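Local coordinates for Rho GTPase-activating protein 5 (Homo sapiens, PDB 5U4V) that probably stimulates GTP hydrolysis by Rho-family GTPases through its GAP region, this fragment being a pseudoGTPase domain (pG1) of the G-domain fold, at residues 164-167 / 168-172; 152-156 / 157-161. All blocks are in the same frame, centred on the assembly; numbering follows the deposited sequence.

Contact 1. Residues 164-167 / 168-172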
loop_
_atom_site.group_PDB
_atom_site.type_symbol
_atom_site.label_atom_id
_atom_site.label_comp_id
_atom_site.label_asym_id
_atom_site.label_seq_id
_atom_site.Cartn_x
_atom_site.Cartn_y
_atom_site.Cartn_z
ATOM N N ARG A 164 9.031 3.404 1.707
ATOM C CA ARG A 164 10.037 2.888 2.585
ATOM C C ARG A 164 9.454 1.982 3.652
ATOM O O ARG A 164 10.119 1.066 4.131
ATOM C CB ARG A 164 10.922 3.985 3.125
ATOM C CG ARG A 164 10.263 4.960 4.053
ATOM C CD ARG A 164 11.331 5.855 4.663
ATOM N NE ARG A 164 11.945 6.726 3.684
ATOM C CZ ARG A 164 11.528 7.945 3.386
ATOM N NH1 ARG A 164 10.482 8.478 3.988
ATOM N NH2 ARG A 164 12.204 8.667 2.491
ATOM N N GLY A 165 8.178 2.195 3.972
ATOM C CA GLY A 165 7.445 1.251 4.789
ATOM C C GLY A 165 7.560 -0.176 4.226
ATOM O O GLY A 165 8.148 -1.062 4.883
ATOM N N VAL A 166 7.023 -0.395 3.025
ATOM C CA VAL A 166 6.977 -1.721 2.415
ATOM C C VAL A 166 8.374 -2.284 2.223
ATOM O O VAL A 166 8.612 -3.424 2.559
ATOM C CB VAL A 166 6.249 -1.736 1.048
ATOM C CG1 VAL A 166 6.361 -3.089 0.378
ATOM C CG2 VAL A 166 4.800 -1.450 1.240
ATOM N N LEU A 167 9.283 -1.457 1.701
ATOM C CA LEU A 167 10.655 -1.867 1.447
ATOM C C LEU A 167 11.471 -2.237 2.680
ATOM O O LEU A 167 12.316 -3.105 2.600
ATOM C CB LEU A 167 11.385 -0.798 0.660
ATOM C CG LEU A 167 10.998 -0.659 -0.821
ATOM C CD1 LEU A 167 11.355 0.715 -1.314
ATOM C CD2 LEU A 167 11.659 -1.719 -1.703
ATOM N N GLU A 168 11.228 -1.584 3.809
ATOM C CA GLU A 168 11.942 -1.927 5.023
ATOM C C GLU A 168 11.373 -3.205 5.635
ATOM O O GLU A 168 12.098 -3.938 6.321
ATOM C CB GLU A 168 11.910 -0.778 6.031
ATOM C CG GLU A 168 12.739 0.429 5.622
ATOM C CD GLU A 168 12.599 1.648 6.568
ATOM O OE1 GLU A 168 11.780 1.623 7.557
ATOM O OE2 GLU A 168 13.316 2.665 6.299
ATOM N N SER A 169 10.090 -3.454 5.382
ATOM C CA SER A 169 9.446 -4.673 5.816
ATOM C C SER A 169 9.932 -5.861 4.988
ATOM O O SER A 169 10.287 -6.898 5.544
ATOM C CB SER A 169 7.927 -4.568 5.690
ATOM O OG SER A 169 7.405 -3.588 6.504
ATOM N N VAL A 170 9.936 -5.679 3.663
ATOM C CA VAL A 170 10.509 -6.632 2.694
ATOM C C VAL A 170 11.948 -6.973 3.084
ATOM O O VAL A 170 12.332 -8.147 3.147
ATOM C CB VAL A 170 10.467 -6.096 1.244
ATOM C CG1 VAL A 170 11.212 -7.060 0.292
ATOM C CG2 VAL A 170 9.031 -5.893 0.760
ATOM N N LYS A 171 12.731 -5.934 3.355
ATOM C CA LYS A 171 14.112 -6.099 3.783
ATOM C C LYS A 171 14.182 -6.910 5.073
ATOM O O LYS A 171 15.075 -7.746 5.200
ATOM C CB LYS A 171 14.783 -4.748 3.953
ATOM C CG LYS A 171 16.288 -4.809 4.092
ATOM C CD LYS A 171 16.894 -3.447 3.776
ATOM C CE LYS A 171 16.340 -2.876 2.466
ATOM N NZ LYS A 171 16.873 -1.502 2.313
ATOM N N HIS A 172 13.236 -6.675 5.994
ATOM C CA HIS A 172 13.212 -7.411 7.256
ATOM C C HIS A 172 12.951 -8.895 7.044
ATOM O O HIS A 172 13.621 -9.712 7.671
ATOM C CB HIS A 172 12.196 -6.839 8.271
ATOM C CG HIS A 172 12.170 -7.594 9.577
ATOM N ND1 HIS A 172 13.071 -7.364 10.596
ATOM C CD2 HIS A 172 11.364 -8.594 10.014
ATOM C CE1 HIS A 172 12.832 -8.195 11.597
ATOM N NE2 HIS A 172 11.796 -8.953 11.272
#
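Ser169 folds its hydroxyl back over the preceding turn to the carbonyl of Gly165, donating from OG to Gly165 O at 3.1 Å. The oxygen reaches that carbonyl because OG lies beside the backbone N and anti to the carbonyl carbon (chi1 -63°). It comes from above the carbonyl plane, whereas the backbone N of Ser169, also a donor to Gly165 O, lies nearer to that plane. Two hydrogen bonds from one residue thus grip Gly165 O, and serine suits the place because its one-carbon side chain keeps the hydroxyl close enough to the helix backbone to reach the carbonyl four residues back. With the hydroxyl gone, as in an alanine here, Gly165 O would probably lose its side-chain donor and keep the bond from Ser169 N and a weak one from Glu168 N.

On the buried side, Val166 and Val170 meet one turn apart, CG1 of Val166 lying 3.9 Å from CG2 of Val170. In both valines CG1 is anti to the backbone N (chi1 near 174°), which leaves CG2 of Val170 beside its own N, facing Val166. They extend the apolar face on which Leu167 also sits.

The outward side is polar. Arg164 and Glu168 run alongside each other, the guanidinium and carboxylate planes turned 44° apart. Their charged atoms do not pair: Arg164 NE is 5.0 Å from Glu168 OE2, and the guanidinium instead forms a salt bridge through NH2 to Asp39.

Leu167 reaches Leu38, Val9 and Tyr43, while Val166 meets Leu11, the pattern of an amphipathic C-terminal helix laid against the central sheet of a Ras-like G domain.

Contact 2. Residues 152-156 / 157-161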
loop_
_atom_site.group_PDB
_atom_site.type_symbol
_atom_site.label_atom_id
_atom_site.label_comp_id
_atom_site.label_asym_id
_atom_site.label_seq_id
_atom_site.Cartn_x
_atom_site.Cartn_y
_atom_site.Cartn_z
ATOM N N ARG A 152 0.220 15.809 -8.211
ATOM C CA ARG A 152 0.141 16.375 -6.857
ATOM C C ARG A 152 -1.162 15.999 -6.130
ATOM O O ARG A 152 -1.513 16.578 -5.090
ATOM C CB ARG A 152 0.359 17.895 -6.889
ATOM C CG ARG A 152 1.792 18.263 -7.255
ATOM C CD ARG A 152 2.050 19.755 -7.302
ATOM N NE ARG A 152 3.439 20.039 -7.704
ATOM C CZ ARG A 152 4.184 21.056 -7.254
ATOM N NH1 ARG A 152 3.706 21.913 -6.355
ATOM N NH2 ARG A 152 5.431 21.206 -7.689
ATOM N N LYS A 153 -1.849 15.003 -6.684
ATOM C CA LYS A 153 -3.031 14.427 -6.064
ATOM C C LYS A 153 -2.639 13.685 -4.809
ATOM O O LYS A 153 -3.411 13.622 -3.852
ATOM C CB LYS A 153 -3.712 13.459 -7.020
ATOM C CG LYS A 153 -4.378 14.146 -8.205
ATOM C CD LYS A 153 -4.851 13.137 -9.250
ATOM C CE LYS A 153 -5.194 13.845 -10.549
ATOM N NZ LYS A 153 -5.373 12.953 -11.739
ATOM N N PHE A 154 -1.451 13.087 -4.849
ATOM C CA PHE A 154 -0.867 12.422 -3.725
ATOM C C PHE A 154 0.410 13.156 -3.368
ATOM O O PHE A 154 1.117 13.663 -4.227
ATOM C CB PHE A 154 -0.553 10.985 -4.097
ATOM C CG PHE A 154 -1.740 10.092 -4.074
ATOM C CD1 PHE A 154 -2.538 9.960 -5.197
ATOM C CD2 PHE A 154 -2.063 9.380 -2.934
ATOM C CE1 PHE A 154 -3.641 9.134 -5.191
ATOM C CE2 PHE A 154 -3.166 8.549 -2.908
ATOM C CZ PHE A 154 -3.962 8.428 -4.038
ATOM N N ASN A 155 0.705 13.215 -2.082
ATOM C CA ASN A 155 1.907 13.855 -1.603
ATOM C C ASN A 155 3.143 12.975 -1.830
ATOM O O ASN A 155 3.214 11.855 -1.324
ATOM C CB ASN A 155 1.748 14.185 -0.122
ATOM C CG ASN A 155 2.962 14.865 0.460
ATOM O OD1 ASN A 155 3.954 15.119 -0.232
ATOM N ND2 ASN A 155 2.896 15.164 1.736
ATOM N N GLU A 156 4.120 13.526 -2.550
ATOM C CA GLU A 156 5.385 12.817 -2.839
ATOM C C GLU A 156 6.126 12.318 -1.578
ATOM O O GLU A 156 6.551 11.153 -1.509
ATOM C CB GLU A 156 6.376 13.628 -3.704
ATOM C CG GLU A 156 5.802 14.629 -4.700
ATOM C CD GLU A 156 6.848 15.173 -5.676
ATOM O OE1 GLU A 156 7.413 16.269 -5.452
ATOM O OE2 GLU A 156 7.114 14.487 -6.690
ATOM N N THR A 157 6.269 13.200 -0.591
ATOM C CA THR A 157 6.940 12.839 0.664
ATOM C C THR A 157 6.218 11.673 1.307
ATOM O O THR A 157 6.845 10.745 1.784
ATOM C CB THR A 157 7.031 14.030 1.654
ATOM O OG1 THR A 157 7.892 15.027 1.105
ATOM C CG2 THR A 157 7.556 13.601 3.020
ATOM N N GLN A 158 4.900 11.707 1.284
ATOM C CA GLN A 158 4.102 10.606 1.837
ATOM C C GLN A 158 4.146 9.315 1.038
ATOM O O GLN A 158 4.165 8.234 1.622
ATOM C CB GLN A 158 2.697 11.070 2.072
ATOM C CG GLN A 158 2.634 12.266 2.995
ATOM C CD GLN A 158 3.587 12.139 4.184
ATOM O OE1 GLN A 158 4.789 12.345 4.050
ATOM N NE2 GLN A 158 3.047 11.781 5.340
ATOM N N ILE A 159 4.207 9.417 -0.284
ATOM C CA ILE A 159 4.454 8.230 -1.104
ATOM C C ILE A 159 5.759 7.550 -0.680
ATOM O O ILE A 159 5.840 6.346 -0.493
ATOM C CB ILE A 159 4.434 8.569 -2.624
ATOM C CG1 ILE A 159 3.053 9.128 -3.036
ATOM C CG2 ILE A 159 4.664 7.365 -3.497
ATOM C CD1 ILE A 159 1.907 8.255 -2.613
ATOM N N LYS A 160 6.767 8.362 -0.453
ATOM C CA LYS A 160 8.089 7.883 -0.112
ATOM C C LYS A 160 8.099 7.155 1.207
ATOM O O LYS A 160 8.733 6.115 1.296
ATOM C CB LYS A 160 9.100 9.035 -0.130
ATOM C CG LYS A 160 9.491 9.432 -1.532
ATOM C CD LYS A 160 10.147 10.828 -1.560
ATOM C CE LYS A 160 10.451 11.274 -2.985
ATOM N NZ LYS A 160 10.394 12.751 -3.143
ATOM N N GLN A 161 7.393 7.702 2.212
ATOM C CA GLN A 161 7.299 7.077 3.504
ATOM C C GLN A 161 6.637 5.720 3.368
ATOM O O GLN A 161 7.117 4.730 3.912
ATOM C CB GLN A 161 6.488 7.941 4.478
ATOM C CG GLN A 161 7.192 9.171 5.015
ATOM C CD GLN A 161 6.252 10.032 5.886
ATOM O OE1 GLN A 161 5.135 9.609 6.253
ATOM N NE2 GLN A 161 6.706 11.252 6.243
#
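Asn155 sits at the N-cap of the helix, and its side chain turns forward over the first turn to meet Thr157 and Gln158. Its CG stands anti to the backbone N (chi1 -180°), which carries the amide toward the helix start. Beginning at the root, CB rests against Gln158, 3.8 Å from Gln158 CG. One bond further, Asn155 CG lies 3.6 Å from the same Gln158 CG. Of the two tip atoms, OD1 accepts a weak, bent capping bond from Thr157 N at 3.0 Å (N-H...O 134°), and Asn155 ND2 comes against Gln158 CG at 3.2 Å. The two side chains cross at a slant, their amide planes 30° apart. Asparagine suits the place because its short chain can present an oxygen to an N-H that has no earlier carbonyl of the helix to bind.

The backbone of Asn155 joins in, since Ile159 N donates to Asn155 O at 2.8 Å. Beside it, Phe154 CB packs 4.0 Å from Ile159 CD1, an apolar contact on the buried side of the helix start. Further out, the aliphatic part of Lys160 passes the carbonyl of Glu156, whose O takes the bond from Lys160 N.

Phe154 and Ile159 press inward on Leu23 of helix 19-28 and Val145 of strand 142-145, while Asn155 and Gln158 rest on Val145 and Pro146, so the start of helix 156-173 is seated between that helix and the edge strand.

Overall arrangement
Both contacts belong to helix 156-173: contact 2 starts it and contact 1 lies near its far end, their centres about 17 Å apart. Each combines a buried apolar side with an exposed polar one, but their partners differ. Residues 152-161 meet helix 19-28 and the edge strand 142-145, whereas residues 164-172 touch strands 8-14, 36-38 and 41-50. The chemistry follows position. At the helix start a side-chain oxygen serves a backbone N-H, while toward the helix's C-terminal end a side-chain hydroxyl serves a backbone carbonyl. Neither contact pairs its own nearby opposite charges directly; in contact 1 the arginine is committed to a residue beyond the helix.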